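Local coordinates for protein Emp47p (form2) (Saccharomyces cerevisiae, PDB 2A6Z) that acts as a calcium-independent lectin cargo receptor with a role in glycoprotein secretion, and is required for Emp46p to leave the endoplasmic reticulum, at residues T64-F69 and K215-N220; Q55-K60 and Y193-T198; G76-G81 and V112-P117; G119-G124 and S145-Y150; N169-Q174 and R184-P189. All blocks are in the same frame, centred on the assembly; numbering follows the deposited sequence.

Interaction 1. Residues T64-F69 and K215-N220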
# COMPACT_ATOMS: atom_id res chain seq x y z
N THR A 64 -12.45 -5.75 -0.13
CA THR A 64 -12.03 -4.48 -0.68
C THR A 64 -11.10 -3.81 0.35
O THR A 64 -11.39 -3.82 1.57
CB THR A 64 -13.21 -3.55 -0.86
OG1 THR A 64 -14.15 -4.15 -1.75
CG2 THR A 64 -12.83 -2.21 -1.45
N MET A 65 -10.01 -3.21 -0.13
CA MET A 65 -9.16 -2.34 0.66
C MET A 65 -9.09 -0.98 -0.03
O MET A 65 -8.69 -0.92 -1.21
CB MET A 65 -7.78 -2.91 0.76
CG MET A 65 -7.47 -4.26 1.34
SD MET A 65 -5.84 -5.07 1.26
CE MET A 65 -5.61 -5.12 -0.52
N GLU A 66 -9.42 0.10 0.68
CA GLU A 66 -9.33 1.46 0.14
C GLU A 66 -8.34 2.24 0.96
O GLU A 66 -8.56 2.48 2.17
CB GLU A 66 -10.68 2.15 0.16
CG GLU A 66 -11.73 1.50 -0.70
CD GLU A 66 -13.09 2.08 -0.71
OE1 GLU A 66 -13.33 3.07 0.04
OE2 GLU A 66 -13.95 1.59 -1.46
N TRP A 67 -7.27 2.69 0.32
CA TRP A 67 -6.22 3.53 0.99
C TRP A 67 -6.35 4.94 0.50
O TRP A 67 -6.36 5.19 -0.71
CB TRP A 67 -4.85 2.98 0.60
CG TRP A 67 -4.41 1.72 1.24
CD1 TRP A 67 -4.43 0.47 0.73
CD2 TRP A 67 -3.84 1.59 2.57
NE1 TRP A 67 -3.93 -0.44 1.65
CE2 TRP A 67 -3.54 0.24 2.76
CE3 TRP A 67 -3.54 2.54 3.58
CZ2 TRP A 67 -2.96 -0.24 3.96
CZ3 TRP A 67 -2.97 2.03 4.75
CH2 TRP A 67 -2.70 0.68 4.91
N THR A 68 -6.36 5.88 1.45
CA THR A 68 -6.39 7.30 1.13
C THR A 68 -5.02 7.89 1.58
O THR A 68 -4.71 7.86 2.77
CB THR A 68 -7.54 8.00 1.86
OG1 THR A 68 -8.78 7.41 1.50
CG2 THR A 68 -7.60 9.47 1.46
N PHE A 69 -4.25 8.37 0.60
CA PHE A 69 -2.85 8.76 0.88
C PHE A 69 -2.49 9.98 0.06
O PHE A 69 -3.16 10.31 -0.93
CB PHE A 69 -1.87 7.62 0.64
CG PHE A 69 -1.46 7.52 -0.83
CD1 PHE A 69 -0.22 8.00 -1.25
CD2 PHE A 69 -2.32 6.98 -1.79
CE1 PHE A 69 0.15 7.97 -2.57
CE2 PHE A 69 -1.94 6.94 -3.11
CZ PHE A 69 -0.71 7.42 -3.52
N LYS A 215 -6.46 7.59 5.84
CA LYS A 215 -7.59 6.70 6.12
C LYS A 215 -7.34 5.41 5.40
O LYS A 215 -6.72 5.42 4.29
CB LYS A 215 -8.88 7.34 5.57
CG LYS A 215 -10.18 6.61 5.85
CD LYS A 215 -11.39 7.39 5.43
CE LYS A 215 -11.57 7.60 3.95
NZ LYS A 215 -12.94 8.14 3.71
N MET A 216 -7.85 4.31 5.93
CA MET A 216 -7.91 3.06 5.18
C MET A 216 -9.21 2.38 5.59
O MET A 216 -9.54 2.33 6.76
CB MET A 216 -6.69 2.17 5.49
CG MET A 216 -6.59 0.84 4.74
SD MET A 216 -7.42 -0.36 5.83
CE MET A 216 -7.35 -1.84 4.80
N GLN A 217 -9.95 1.88 4.61
CA GLN A 217 -11.16 1.18 4.90
C GLN A 217 -11.10 -0.20 4.27
O GLN A 217 -10.73 -0.36 3.10
CB GLN A 217 -12.39 1.94 4.41
CG GLN A 217 -12.49 3.17 5.34
CD GLN A 217 -13.81 3.87 5.14
OE1 GLN A 217 -14.60 3.99 6.09
NE2 GLN A 217 -14.05 4.33 3.91
N PHE A 218 -11.49 -1.20 5.04
CA PHE A 218 -11.57 -2.58 4.61
C PHE A 218 -13.02 -3.00 4.60
O PHE A 218 -13.71 -2.74 5.60
CB PHE A 218 -10.74 -3.45 5.59
CG PHE A 218 -10.50 -4.85 5.05
CD1 PHE A 218 -9.31 -5.14 4.40
CD2 PHE A 218 -11.43 -5.85 5.16
CE1 PHE A 218 -9.05 -6.40 3.89
CE2 PHE A 218 -11.17 -7.14 4.67
CZ PHE A 218 -9.97 -7.40 4.02
N PHE A 219 -13.47 -3.62 3.53
CA PHE A 219 -14.84 -4.14 3.43
C PHE A 219 -14.82 -5.61 3.10
O PHE A 219 -13.99 -6.10 2.32
CB PHE A 219 -15.66 -3.41 2.34
CG PHE A 219 -15.67 -1.90 2.47
CD1 PHE A 219 -16.77 -1.26 3.01
CD2 PHE A 219 -14.61 -1.12 2.05
CE1 PHE A 219 -16.83 0.13 3.16
CE2 PHE A 219 -14.66 0.26 2.21
CZ PHE A 219 -15.75 0.94 2.76
N ASN A 220 -15.80 -6.32 3.64
CA ASN A 220 -16.16 -7.58 3.02
C ASN A 220 -16.86 -7.31 1.69
O ASN A 220 -17.65 -6.35 1.54
CB ASN A 220 -16.96 -8.33 4.07
CG ASN A 220 -16.07 -8.69 5.24
OD1 ASN A 220 -14.97 -9.27 5.13
ND2 ASN A 220 -16.42 -8.37 6.48
O HOH W 1 -9.65 5.07 2.54
O HOH W 2 -12.32 4.77 1.80

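Interaction 2. Residues Q55-K60 and Y193-T198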
# COMPACT_ATOMS: atom_id res chain seq x y z
N GLN A 55 -3.25 -7.64 13.64
CA GLN A 55 -3.80 -8.99 13.48
C GLN A 55 -3.86 -9.33 12.01
O GLN A 55 -4.17 -8.48 11.13
CB GLN A 55 -5.16 -9.04 14.13
CG GLN A 55 -5.24 -8.68 15.60
CD GLN A 55 -4.21 -9.12 16.60
OE1 GLN A 55 -3.64 -8.41 17.48
NE2 GLN A 55 -3.85 -10.40 16.55
N GLY A 56 -3.63 -10.63 11.74
CA GLY A 56 -3.80 -11.08 10.38
C GLY A 56 -5.27 -11.14 9.98
O GLY A 56 -6.12 -11.23 10.82
N PHE A 57 -5.47 -11.13 8.66
CA PHE A 57 -6.76 -11.27 8.01
C PHE A 57 -6.82 -12.65 7.39
O PHE A 57 -5.97 -13.00 6.56
CB PHE A 57 -6.92 -10.15 6.97
CG PHE A 57 -8.06 -10.41 5.98
CD1 PHE A 57 -9.39 -10.39 6.34
CD2 PHE A 57 -7.76 -10.74 4.65
CE1 PHE A 57 -10.39 -10.66 5.39
CE2 PHE A 57 -8.73 -10.96 3.69
CZ PHE A 57 -10.04 -10.95 4.07
N ASP A 58 -7.84 -13.43 7.78
CA ASP A 58 -8.00 -14.76 7.26
C ASP A 58 -8.79 -14.69 5.96
O ASP A 58 -10.00 -14.44 5.92
CB ASP A 58 -8.79 -15.58 8.28
CG ASP A 58 -8.92 -17.03 7.94
OD1 ASP A 58 -9.82 -17.62 8.53
OD2 ASP A 58 -8.14 -17.54 7.10
N LEU A 59 -8.11 -14.94 4.81
CA LEU A 59 -8.74 -14.78 3.50
C LEU A 59 -9.63 -15.99 3.20
O LEU A 59 -9.14 -17.09 2.91
CB LEU A 59 -7.68 -14.58 2.44
CG LEU A 59 -8.26 -14.53 1.00
CD1 LEU A 59 -9.16 -13.32 0.79
CD2 LEU A 59 -7.13 -14.55 -0.02
N LYS A 60 -10.93 -15.77 3.15
CA LYS A 60 -11.91 -16.80 2.83
C LYS A 60 -12.92 -16.36 1.77
O LYS A 60 -13.60 -17.23 1.19
CB LYS A 60 -12.69 -17.21 4.09
CG LYS A 60 -11.79 -17.79 5.20
CD LYS A 60 -11.30 -19.18 4.80
CE LYS A 60 -10.56 -19.81 5.95
NZ LYS A 60 -9.54 -20.77 5.48
N TYR A 193 -3.27 -13.14 6.10
CA TYR A 193 -2.60 -12.09 5.38
C TYR A 193 -2.38 -10.85 6.20
O TYR A 193 -3.23 -10.44 7.02
CB TYR A 193 -3.40 -11.69 4.11
CG TYR A 193 -3.32 -12.73 3.03
CD1 TYR A 193 -4.04 -13.93 3.04
CD2 TYR A 193 -2.48 -12.48 1.92
CE1 TYR A 193 -3.90 -14.83 2.01
CE2 TYR A 193 -2.36 -13.37 0.91
CZ TYR A 193 -3.07 -14.56 0.90
OH TYR A 193 -2.94 -15.46 -0.11
N ARG A 194 -1.23 -10.26 5.96
CA ARG A 194 -0.81 -9.02 6.58
C ARG A 194 -1.07 -7.87 5.61
O ARG A 194 -0.79 -7.98 4.43
CB ARG A 194 0.67 -9.07 6.98
CG ARG A 194 1.08 -10.32 7.72
CD ARG A 194 0.19 -10.72 8.88
NE ARG A 194 0.06 -9.66 9.88
CZ ARG A 194 -0.06 -9.90 11.18
NH1 ARG A 194 -0.07 -11.11 11.70
NH2 ARG A 194 -0.17 -8.85 11.99
N ILE A 195 -1.62 -6.77 6.15
CA ILE A 195 -2.09 -5.61 5.40
C ILE A 195 -1.41 -4.41 5.99
O ILE A 195 -1.45 -4.20 7.23
CB ILE A 195 -3.63 -5.50 5.51
CG1 ILE A 195 -4.30 -6.68 4.81
CG2 ILE A 195 -4.12 -4.15 5.01
CD1 ILE A 195 -5.74 -6.88 5.24
N GLY A 196 -0.76 -3.61 5.14
CA GLY A 196 -0.06 -2.44 5.65
C GLY A 196 0.50 -1.64 4.50
O GLY A 196 0.30 -1.94 3.32
N VAL A 197 1.19 -0.60 4.87
CA VAL A 197 1.78 0.37 3.94
C VAL A 197 3.14 0.78 4.48
O VAL A 197 3.34 0.92 5.68
CB VAL A 197 0.85 1.57 3.70
CG1 VAL A 197 0.55 2.31 5.02
CG2 VAL A 197 1.40 2.52 2.65
N THR A 198 4.10 0.93 3.55
CA THR A 198 5.47 1.26 3.93
C THR A 198 5.96 2.29 2.91
O THR A 198 5.51 2.34 1.75
CB THR A 198 6.38 0.02 3.93
OG1 THR A 198 6.50 -0.52 2.63
CG2 THR A 198 5.84 -1.05 4.85
O HOH W 3 -3.63 -7.93 8.50

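Interaction 3. Residues G76-G81 and V112-P117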
# COMPACT_ATOMS: atom_id res chain seq x y z
N GLY A 76 9.90 15.69 -8.34
CA GLY A 76 11.10 15.28 -9.07
C GLY A 76 11.27 13.75 -8.93
O GLY A 76 10.78 13.07 -8.08
N GLN A 77 11.91 13.16 -9.89
CA GLN A 77 12.19 11.72 -9.81
C GLN A 77 13.07 11.37 -8.66
O GLN A 77 14.07 12.02 -8.37
CB GLN A 77 12.82 11.29 -11.15
CG GLN A 77 12.92 9.72 -11.09
CD GLN A 77 13.40 9.41 -12.56
OE1 GLN A 77 13.68 8.32 -12.95
NE2 GLN A 77 13.39 10.52 -13.33
N THR A 78 12.76 10.35 -7.91
CA THR A 78 13.59 9.92 -6.77
C THR A 78 13.54 8.43 -6.80
O THR A 78 12.74 7.83 -7.54
CB THR A 78 13.02 10.38 -5.41
OG1 THR A 78 11.99 9.54 -5.03
CG2 THR A 78 12.77 11.86 -5.42
N ASP A 79 14.37 7.76 -5.97
CA ASP A 79 14.30 6.34 -5.78
C ASP A 79 13.44 5.94 -4.57
O ASP A 79 13.44 4.79 -4.16
CB ASP A 79 15.71 5.72 -5.77
CG ASP A 79 16.54 6.19 -4.58
OD1 ASP A 79 16.05 6.67 -3.60
OD2 ASP A 79 17.81 6.09 -4.69
N GLY A 80 12.68 6.91 -4.06
CA GLY A 80 11.71 6.64 -3.01
C GLY A 80 10.45 5.94 -3.60
O GLY A 80 10.36 5.66 -4.78
N GLY A 81 9.49 5.73 -2.71
CA GLY A 81 8.19 5.19 -3.15
C GLY A 81 7.40 4.74 -1.96
O GLY A 81 7.90 4.69 -0.82
N VAL A 112 3.67 2.62 -5.69
CA VAL A 112 3.53 3.92 -6.30
C VAL A 112 4.91 4.58 -6.24
O VAL A 112 5.49 4.78 -5.17
CB VAL A 112 2.44 4.77 -5.61
CG1 VAL A 112 2.45 6.18 -6.17
CG2 VAL A 112 1.08 4.10 -5.75
N ASP A 113 5.44 4.90 -7.42
CA ASP A 113 6.78 5.51 -7.50
C ASP A 113 6.93 6.14 -8.85
O ASP A 113 6.04 6.09 -9.73
CB ASP A 113 7.92 4.54 -7.15
CG ASP A 113 8.47 3.82 -8.38
OD1 ASP A 113 7.67 3.25 -9.15
OD2 ASP A 113 9.72 3.89 -8.58
N ASN A 114 8.11 6.78 -9.08
CA ASN A 114 8.30 7.49 -10.33
C ASN A 114 9.68 7.20 -10.94
O ASN A 114 10.09 7.92 -11.86
CB ASN A 114 8.06 8.98 -10.19
CG ASN A 114 9.12 9.73 -9.42
OD1 ASN A 114 10.15 9.18 -9.08
ND2 ASN A 114 8.80 10.99 -9.12
N ASN A 115 10.41 6.21 -10.42
CA ASN A 115 11.78 5.95 -10.87
C ASN A 115 11.88 4.99 -12.05
O ASN A 115 13.00 4.72 -12.48
CB ASN A 115 12.61 5.42 -9.69
CG ASN A 115 14.09 5.77 -9.83
OD1 ASN A 115 14.46 6.82 -10.36
ND2 ASN A 115 14.91 4.89 -9.33
N GLY A 116 10.75 4.47 -12.54
CA GLY A 116 10.77 3.54 -13.63
C GLY A 116 10.63 4.26 -14.98
O GLY A 116 10.54 5.47 -15.07
N PRO A 117 10.63 3.47 -16.04
CA PRO A 117 10.75 4.01 -17.42
C PRO A 117 9.52 4.71 -17.91
O PRO A 117 9.59 5.36 -18.96
CB PRO A 117 11.08 2.78 -18.27
CG PRO A 117 10.65 1.62 -17.49
CD PRO A 117 10.70 1.98 -16.02
O HOH W 4 9.91 7.40 -6.86
O HOH W 5 11.59 3.92 -6.62

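Interaction 4. Residues G119-G124 and S145-Y150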
# COMPACT_ATOMS: atom_id res chain seq x y z
N GLY A 119 7.71 6.84 -15.86
CA GLY A 119 7.38 7.95 -14.96
C GLY A 119 6.43 7.50 -13.86
O GLY A 119 6.39 6.30 -13.52
N PRO A 120 5.68 8.43 -13.25
CA PRO A 120 4.81 8.09 -12.09
C PRO A 120 3.80 7.03 -12.46
O PRO A 120 2.98 7.19 -13.39
CB PRO A 120 4.18 9.43 -11.75
CG PRO A 120 5.11 10.47 -12.29
CD PRO A 120 5.67 9.86 -13.56
N THR A 121 3.80 5.95 -11.67
CA THR A 121 2.96 4.80 -11.92
C THR A 121 2.44 4.21 -10.60
O THR A 121 3.05 4.40 -9.52
CB THR A 121 3.70 3.66 -12.64
OG1 THR A 121 4.98 3.41 -12.04
CG2 THR A 121 3.98 4.00 -14.10
N LEU A 122 1.37 3.44 -10.74
CA LEU A 122 0.95 2.42 -9.76
C LEU A 122 1.16 1.10 -10.43
O LEU A 122 0.62 0.83 -11.51
CB LEU A 122 -0.52 2.66 -9.34
CG LEU A 122 -0.94 1.75 -8.14
CD1 LEU A 122 -2.15 2.40 -7.48
CD2 LEU A 122 -1.31 0.32 -8.54
N ARG A 123 1.92 0.22 -9.79
CA ARG A 123 2.28 -1.07 -10.35
C ARG A 123 1.91 -2.18 -9.37
O ARG A 123 2.08 -2.06 -8.15
CB ARG A 123 3.80 -1.14 -10.57
CG ARG A 123 4.26 -0.27 -11.74
CD ARG A 123 5.78 -0.01 -11.70
NE ARG A 123 6.14 0.81 -12.92
CZ ARG A 123 6.45 0.32 -14.10
NH1 ARG A 123 6.46 -1.00 -14.33
NH2 ARG A 123 6.76 1.18 -15.09
N GLY A 124 1.48 -3.30 -9.94
CA GLY A 124 1.28 -4.54 -9.15
C GLY A 124 2.46 -5.47 -9.37
O GLY A 124 2.93 -5.70 -10.49
N SER A 145 -0.01 -2.40 -14.48
CA SER A 145 0.34 -1.05 -14.07
C SER A 145 -0.56 -0.05 -14.73
O SER A 145 -1.24 -0.35 -15.73
CB SER A 145 1.81 -0.76 -14.42
OG SER A 145 1.95 -0.77 -15.87
N CYS A 146 -0.54 1.17 -14.19
CA CYS A 146 -1.11 2.32 -14.86
C CYS A 146 -0.25 3.53 -14.55
O CYS A 146 0.46 3.58 -13.54
CB CYS A 146 -2.58 2.57 -14.48
SG CYS A 146 -2.82 3.04 -12.75
N LEU A 147 -0.36 4.55 -15.41
CA LEU A 147 0.18 5.86 -15.05
C LEU A 147 -0.63 6.42 -13.91
O LEU A 147 -1.86 6.28 -13.86
CB LEU A 147 0.11 6.80 -16.27
CG LEU A 147 0.84 6.29 -17.52
CD1 LEU A 147 0.68 7.32 -18.64
CD2 LEU A 147 2.30 5.99 -17.25
N MET A 148 0.06 7.06 -12.96
CA MET A 148 -0.60 7.68 -11.82
C MET A 148 0.26 8.82 -11.30
O MET A 148 1.31 8.59 -10.71
CB MET A 148 -0.82 6.65 -10.70
CG MET A 148 -1.65 7.36 -9.62
SD MET A 148 -1.61 6.37 -8.07
CE MET A 148 -2.37 7.55 -6.96
N GLY A 149 -0.21 10.06 -11.50
CA GLY A 149 0.52 11.18 -10.90
C GLY A 149 0.16 11.25 -9.39
O GLY A 149 -0.99 11.09 -8.98
N TYR A 150 1.16 11.47 -8.57
CA TYR A 150 0.96 11.49 -7.11
C TYR A 150 1.75 12.57 -6.40
O TYR A 150 1.44 12.91 -5.26
CB TYR A 150 1.21 10.10 -6.45
CG TYR A 150 2.65 9.72 -6.63
CD1 TYR A 150 3.61 10.00 -5.63
CD2 TYR A 150 3.12 9.09 -7.81
CE1 TYR A 150 4.93 9.69 -5.76
CE2 TYR A 150 4.47 8.80 -7.93
CZ TYR A 150 5.39 9.08 -6.93
OH TYR A 150 6.69 8.78 -7.14

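Interaction 5. Residues N169-Q174 and R184-P189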
# COMPACT_ATOMS: atom_id res chain seq x y z
N ASN A 169 -12.42 -14.63 -9.57
CA ASN A 169 -11.18 -14.23 -8.96
C ASN A 169 -10.66 -12.93 -9.61
O ASN A 169 -9.47 -12.84 -9.91
CB ASN A 169 -10.07 -15.31 -9.04
CG ASN A 169 -10.64 -16.66 -8.75
OD1 ASN A 169 -11.18 -16.90 -7.64
ND2 ASN A 169 -10.46 -17.56 -9.70
N LEU A 170 -11.55 -11.95 -9.80
CA LEU A 170 -11.10 -10.68 -10.39
C LEU A 170 -10.39 -9.84 -9.32
O LEU A 170 -10.98 -9.46 -8.29
CB LEU A 170 -12.32 -9.92 -10.91
CG LEU A 170 -11.96 -8.61 -11.66
CD1 LEU A 170 -11.18 -8.92 -12.92
CD2 LEU A 170 -13.22 -7.83 -11.97
N LEU A 171 -9.14 -9.51 -9.60
CA LEU A 171 -8.33 -8.55 -8.80
C LEU A 171 -8.33 -7.25 -9.59
O LEU A 171 -7.89 -7.25 -10.74
CB LEU A 171 -6.93 -9.09 -8.62
CG LEU A 171 -5.95 -8.14 -7.96
CD1 LEU A 171 -6.37 -7.82 -6.50
CD2 LEU A 171 -4.54 -8.76 -7.97
N LYS A 172 -8.80 -6.18 -8.97
CA LYS A 172 -8.89 -4.90 -9.65
C LYS A 172 -8.34 -3.83 -8.72
O LYS A 172 -8.55 -3.86 -7.51
CB LYS A 172 -10.34 -4.61 -10.04
CG LYS A 172 -10.55 -3.27 -10.75
CD LYS A 172 -11.89 -3.19 -11.41
CE LYS A 172 -12.97 -3.08 -10.44
NZ LYS A 172 -14.22 -2.95 -11.26
N VAL A 173 -7.65 -2.87 -9.34
CA VAL A 173 -7.22 -1.67 -8.65
C VAL A 173 -7.80 -0.46 -9.40
O VAL A 173 -7.65 -0.37 -10.61
CB VAL A 173 -5.69 -1.59 -8.58
CG1 VAL A 173 -5.24 -0.26 -7.99
CG2 VAL A 173 -5.15 -2.77 -7.78
N GLN A 174 -8.44 0.42 -8.63
CA GLN A 174 -8.93 1.71 -9.11
C GLN A 174 -8.16 2.81 -8.41
O GLN A 174 -7.74 2.66 -7.26
CB GLN A 174 -10.42 1.86 -8.80
CG GLN A 174 -11.30 0.85 -9.58
CD GLN A 174 -12.65 0.71 -8.89
OE1 GLN A 174 -12.73 0.04 -7.87
NE2 GLN A 174 -13.66 1.36 -9.37
N ARG A 184 -7.61 -11.71 -13.83
CA ARG A 184 -8.12 -12.94 -13.23
C ARG A 184 -6.99 -13.98 -13.15
O ARG A 184 -7.23 -15.15 -12.85
CB ARG A 184 -9.31 -13.51 -14.02
CG ARG A 184 -10.54 -12.62 -13.81
CD ARG A 184 -11.78 -13.18 -14.49
NE ARG A 184 -12.98 -12.39 -14.27
CZ ARG A 184 -13.35 -11.38 -15.06
NH1 ARG A 184 -12.57 -11.03 -16.06
NH2 ARG A 184 -14.47 -10.69 -14.82
N LYS A 185 -5.73 -13.56 -13.33
CA LYS A 185 -4.64 -14.53 -13.33
C LYS A 185 -4.11 -14.82 -11.93
O LYS A 185 -3.28 -15.72 -11.79
CB LYS A 185 -3.48 -14.07 -14.21
CG LYS A 185 -3.84 -14.03 -15.68
CD LYS A 185 -2.79 -13.32 -16.52
CE LYS A 185 -1.59 -14.06 -17.01
NZ LYS A 185 -0.80 -13.02 -17.75
N VAL A 186 -4.55 -14.10 -10.91
CA VAL A 186 -4.07 -14.27 -9.55
C VAL A 186 -5.16 -14.88 -8.70
O VAL A 186 -6.22 -14.28 -8.49
CB VAL A 186 -3.67 -12.90 -8.96
CG1 VAL A 186 -3.07 -13.04 -7.57
CG2 VAL A 186 -2.65 -12.23 -9.89
N ARG A 187 -4.92 -16.12 -8.25
CA ARG A 187 -5.86 -16.81 -7.35
C ARG A 187 -5.14 -16.94 -6.04
O ARG A 187 -4.32 -17.86 -5.85
CB ARG A 187 -6.31 -18.18 -7.87
CG ARG A 187 -6.96 -18.03 -9.27
CD ARG A 187 -7.64 -19.29 -9.74
NE ARG A 187 -6.66 -20.37 -10.01
CZ ARG A 187 -6.98 -21.52 -10.56
NH1 ARG A 187 -8.25 -21.75 -10.83
NH2 ARG A 187 -6.12 -22.48 -10.80
N PHE A 188 -5.36 -16.02 -5.12
CA PHE A 188 -4.69 -16.04 -3.84
C PHE A 188 -5.09 -17.27 -3.04
O PHE A 188 -6.29 -17.59 -2.93
CB PHE A 188 -5.06 -14.84 -2.98
CG PHE A 188 -4.53 -13.50 -3.51
CD1 PHE A 188 -3.18 -13.21 -3.46
CD2 PHE A 188 -5.41 -12.55 -4.00
CE1 PHE A 188 -2.72 -11.97 -3.89
CE2 PHE A 188 -4.94 -11.32 -4.46
CZ PHE A 188 -3.59 -11.02 -4.41
N PRO A 189 -4.15 -17.97 -2.42
CA PRO A 189 -4.53 -19.10 -1.55
C PRO A 189 -4.93 -18.59 -0.17
O PRO A 189 -4.65 -17.48 0.27
CB PRO A 189 -3.24 -19.91 -1.45
CG PRO A 189 -2.17 -18.82 -1.53
CD PRO A 189 -2.69 -17.81 -2.51
O HOH W 6 -9.37 -16.80 -12.23
O HOH W 7 -11.04 -20.48 -10.34

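Interaction 1. Residues T64-F69 and K215-N220
Glu66 and Gln217 face each other as a hydrogen-bonded pair of two antiparallel strands; Glu66 N donates to Gln217 O at 2.8 Å and Glu66 O accepts from Gln217 N. Followed outward, Glu66 first sets CB 3.9 Å from Gln217 O. With CG anti to the carbonyl carbon (chi1 -63°) and the chain extended beyond it, CD arrives 3.8 Å from CE2 of Phe219, the carboxylate turned 53° from the ring. At the tip, OE1 accepts a hydrogen bond from a water 2.6 Å away, which in turn accepts from Gln217 NE2, while OE2 forms a salt bridge with Arg160 and a hydrogen bond with Ser2 OG. A carboxylate suits this partly exposed place because each oxygen finds a donor.

The other face is buried and apolar. In the conformers described here, Met216 lays CG over the centre of the six-membered ring of Trp67, 3.5 Å from its centroid, a CH-pi contact that a slim, flexible chain can make against a broad indole, and Met65 CG touches Phe218 CD1 at 3.7 Å. A mixed outer face and an apolar inner face that packs on strand 192-200 of the second sheet fit the legume-lectin-like beta sandwich, a jelly roll.

Interaction 2. Residues Q55-K60 and Y193-T198
Phe57 and Tyr193 pair through both backbone bonds of a hydrogen-bonded antiparallel bridge: Tyr193 N reaches Phe57 O at 2.7 Å, and Phe57 N reaches Tyr193 O at 2.9 Å. Tyr193 O accepts a second hydrogen bond from a water, which also donates to Gln55 O at 2.7 Å and accepts a weak bond from Ile195 N. The water thus serves carbonyls of both segments where the pairing is interrupted around Gln55, before it resumes at Leu53. Gly56 O is met by the hydroxyl of Tyr11, and Leu59 O by that of Ser190.

Arg194 starts away from Gln55-Gly56, but bends at chi2 and chi3 bring its guanidinium back, with Gly56 N 3.5 Å above its plane, toward the rim. The flat cation thus lies over the Gln55-Gly56 peptide, and NH2 donates to Leu53 O and weakly to Lys54 O, which helps hold the group.

Apolar groups pack beside the bridge. Leu59 CB touches Tyr193 CD1 at 3.7 Å, and Ile195 CD1 meets Phe57 CB at 3.9 Å. Tyrosine suits its place because the ring can pack on Leu59 and stack with Phe86 while OH bonds to Pro189 O. An inner strand, 192-200, pairing with the end of strand 48-58 and sending Phe57 and Ile195 toward Phe218 of the opposing sheet, is typical of the lectin beta sandwich.

Interaction 3. Residues G76-G81 and V112-P117
Asn114 brings its amide edge-on to the backbone of Gly76-Thr78, with CG 3.7 Å from Gln77 CA. The first torsion, which puts CG between the backbone N and the carbonyl carbon (chi1 72°), turns the side chain onto that loop. OD1 accepts from Thr78 N at 3.1 Å, in the carbonyl plane on a lone pair, whereas ND2 donates to Gly76 O at 3.1 Å from above that carbonyl's plane. Asparagine suits the task, since one planar group carries both a donor and an acceptor.

Each segment also braces itself: Thr78 OG1 accepts from Gly80 N in an ST turn, and Asp113 OD2 from Asn115 N in an Asx turn. A water donates to Gly80 O at 2.8 Å and to Asp113 OD2 at 2.7 Å, and Tyr139 OH also bonds that carboxylate oxygen. Probably corresponding loops of legume lectins help form the calcium and sugar site; in this calcium-independent relative, side-chain amide, turn and water bonds hold them.

Interaction 4. Residues G119-G124 and S145-Y150
Leu122 and Met148 form the buried side of this contact: in the conformers described, Leu122 CD1 lies 4.0 Å from Met148 SD, and both side chains continue onto Val175 of the opposing sheet. Cys146 shares this face, with SG 4.1 Å from Leu122 CB. Backbone bonds draw the strands together, Leu122 N to Cys146 O and Cys146 N to Leu122 O, each 2.9 Å long, and beyond the strand end Met148 N still reaches Pro120 O at 3.0 Å. The closest packing lies against carbonyls: Thr121 CB is 3.4 Å from Cys146 O, and Pro120 CB is 3.2 Å from Met148 O. Proline suits its place by offering that same CB as an apolar surface to Tyr150 CE2.

Arg123 packs CG on Ser145 CB at 3.7 Å; its NE donates to Thr121 OG1 of its own strand, and NH1 bonds to Ser142 OG beyond it. The solvent side is looser: exposed Leu147 only brushes Thr121 CG2 with CD2 at 4.1 Å. Strand 144-147 is the outermost of its sheet, and the disulfide from Cys146 to Cys180 ties it to outermost strand 178-183 of the other, a covalent clasp across the edge of the beta sandwich.

Interaction 5. Residues N169-Q174 and R184-P189
Leu170 sets CD1 over the centre of one face of the Arg184 guanidinium, 3.9 Å above its plane, the two side chains crossing at a slant. Arg184 runs extended from CG to NE, and its CG methylene also lies beside the leucine (CG to CD1 3.9 Å) while NH2 forms a salt bridge with Asp167; a long chain with a flat charged end can do both. Asn169 meets Arg187 differently: ND2 comes 3.3 Å from CD, with the amide turned 70° from the guanidinium, and a water accepts from both Asn169 ND2 and Arg187 NH1. Asn169 and Leu170 together face Asp164 in a G1 beta bulge, where asparagine tolerates the positive phi of 64° at the turn between strands 153-164 and 170-175. Facing inward, Leu171 points CD1 at the edge of the Phe188 ring, 4.3 Å from CE2. Val186 CG1 sits over the centre of one face of that ring, and CB of this valine is 4.3 Å from Leu171 CD2.

How the interactions relate
Interactions 1, 2 and 3 are buried, 4 and 5 partly so. Interactions 1 and 2 lie on facing sheets of one sandwich and meet in its core, where Phe218 packs on Phe57 and Ile195, and Trp67 on Val197. Interactions 3 and 4 sit side by side on neighbouring strands 108-113 and 121-128; Asp113 O is probably bonded to Thr121 N. Chemistry differs with place: one regular ladder in 1, apolar on its inner face, a single bridge in 2, amide, turn and water bonds in the loops of 3, side-chain packing and waters in 5. Interaction 4 joins edge to core, Met148 touching Phe69 of interaction 1 and Leu122 touching Val173 of 169-174. Peripheral interaction 5 still packs Phe188 against Leu59 of interaction 2.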